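Local atomic coordinates of aprataxin and PNK-like factor (Homo sapiens, PDB entry 5W7W), a protein that acts as a histone chaperone in the repair of single- and double-strand DNA breaks, its FHA-like domain, to which this chain corresponds, mediating interaction with XRCC1 and XRCC4. Residues T26-G31 and A46-A51. Residues are numbered along the deposited sequence; the frame is centred on the assembly and turned at random.
Sequences TVIGRG and AILEVA
Ile28 bridges Ala46 and Leu48 on the inner face of an antiparallel strand pair. Ile28 CG1 lies between the backbone N and the carbonyl carbon (chi1 64°), which brings it to 3.8 Å from Ala46 CB; the nearly extended chi2 (168°) then carries Ile28 CD1 to 3.9 Å from Leu48 CG. The second branch, Ile28 CG2, meets Leu48 CD1 at 3.8 Å, and the Ile28 and Leu48 side chains cross at about a right angle. An alanine in place of Ile28 would probably leave Leu48 without either of these methyl contacts and open a gap beside Ala46. Four backbone hydrogen bonds fix the register. Ile28 N to Ala46 O is nearly straight at the hydrogen (176°), whereas the return bond, Ala46 N to Ile28 O, stretches to 3.2 Å with its donor above the carbonyl plane, where the strand 24-28 ends. Thr26 and Leu48 form the other hydrogen-bonded pair (Thr26 N to Leu48 O 2.8 Å, Leu48 N to Thr26 O 2.9 Å); between the two, Val27 and Ile47 face the opposite side as a non-hydrogen-bonded pair. In the FHA beta sandwich, strand 24-28 edges one sheet; Ala46 and Leu48 also touch Ile57 of strand 54-59, while Leu21 of strand 19-21, from the other sheet, packs on Leu48, so this face looks into the sandwich.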
# COMPACT_ATOMS: atom_id res chain seq x y z
N THR A 26 -1.26 5.28 -8.46
CA THR A 26 -2.14 4.12 -8.59
C THR A 26 -3.15 4.18 -7.45
O THR A 26 -2.75 4.21 -6.28
CB THR A 26 -1.34 2.81 -8.50
OG1 THR A 26 -0.37 2.76 -9.55
CG2 THR A 26 -2.25 1.60 -8.64
N VAL A 27 -4.43 4.20 -7.78
CA VAL A 27 -5.48 4.13 -6.77
C VAL A 27 -5.60 2.69 -6.30
O VAL A 27 -5.61 1.76 -7.12
CB VAL A 27 -6.81 4.63 -7.34
CG1 VAL A 27 -7.93 4.50 -6.31
CG2 VAL A 27 -6.68 6.06 -7.80
N ILE A 28 -5.63 2.48 -4.99
CA ILE A 28 -5.79 1.15 -4.43
C ILE A 28 -7.01 1.11 -3.52
O ILE A 28 -7.53 2.12 -3.05
CB ILE A 28 -4.52 0.65 -3.70
CG1 ILE A 28 -4.20 1.51 -2.48
CG2 ILE A 28 -3.33 0.59 -4.67
CD1 ILE A 28 -3.16 0.90 -1.57
N GLY A 29 -7.48 -0.10 -3.29
CA GLY A 29 -8.69 -0.36 -2.56
C GLY A 29 -9.25 -1.68 -3.05
O GLY A 29 -8.50 -2.53 -3.52
N ARG A 30 -10.56 -1.82 -2.96
CA ARG A 30 -11.15 -3.03 -3.51
C ARG A 30 -11.08 -3.00 -5.03
O ARG A 30 -11.01 -1.94 -5.66
CB ARG A 30 -12.57 -3.24 -3.00
CG ARG A 30 -13.59 -2.23 -3.40
CD ARG A 30 -14.96 -2.71 -2.93
NE ARG A 30 -16.05 -1.80 -3.28
CZ ARG A 30 -16.73 -1.04 -2.42
NH1 ARG A 30 -16.47 -1.05 -1.11
NH2 ARG A 30 -17.69 -0.25 -2.88
N GLY A 31 -11.03 -4.19 -5.61
CA GLY A 31 -10.93 -4.32 -7.04
C GLY A 31 -9.92 -5.36 -7.45
O GLY A 31 -9.29 -6.03 -6.62
N ALA A 46 -6.88 4.50 -1.05
CA ALA A 46 -5.61 5.19 -0.93
C ALA A 46 -5.04 5.40 -2.31
O ALA A 46 -5.46 4.77 -3.28
CB ALA A 46 -4.64 4.41 -0.04
N ILE A 47 -4.08 6.31 -2.40
CA ILE A 47 -3.27 6.51 -3.60
C ILE A 47 -1.83 6.12 -3.26
O ILE A 47 -1.28 6.60 -2.27
CB ILE A 47 -3.32 7.96 -4.08
CG1 ILE A 47 -4.77 8.40 -4.29
CG2 ILE A 47 -2.50 8.12 -5.37
CD1 ILE A 47 -4.94 9.79 -4.80
N LEU A 48 -1.24 5.26 -4.08
CA LEU A 48 0.19 5.01 -4.04
C LEU A 48 0.84 5.79 -5.16
O LEU A 48 0.29 5.86 -6.26
CB LEU A 48 0.50 3.54 -4.26
CG LEU A 48 -0.02 2.60 -3.19
CD1 LEU A 48 0.29 1.16 -3.54
CD2 LEU A 48 0.57 2.92 -1.85
N GLU A 49 1.99 6.40 -4.89
CA GLU A 49 2.73 7.08 -5.94
C GLU A 49 4.17 6.62 -5.94
O GLU A 49 4.84 6.67 -4.90
CB GLU A 49 2.70 8.59 -5.76
CG GLU A 49 3.27 9.32 -6.98
CD GLU A 49 3.99 10.58 -6.64
OE1 GLU A 49 4.91 10.56 -5.79
OE2 GLU A 49 3.65 11.61 -7.27
N VAL A 50 4.65 6.23 -7.12
CA VAL A 50 6.05 5.91 -7.38
C VAL A 50 6.64 7.08 -8.16
O VAL A 50 6.16 7.43 -9.25
CB VAL A 50 6.16 4.61 -8.20
CG1 VAL A 50 7.60 4.36 -8.60
CG2 VAL A 50 5.59 3.43 -7.40
N ALA A 51 7.69 7.68 -7.61
CA ALA A 51 8.36 8.80 -8.25
C ALA A 51 9.74 8.96 -7.64
O ALA A 51 9.91 8.84 -6.43
CB ALA A 51 7.59 10.11 -8.05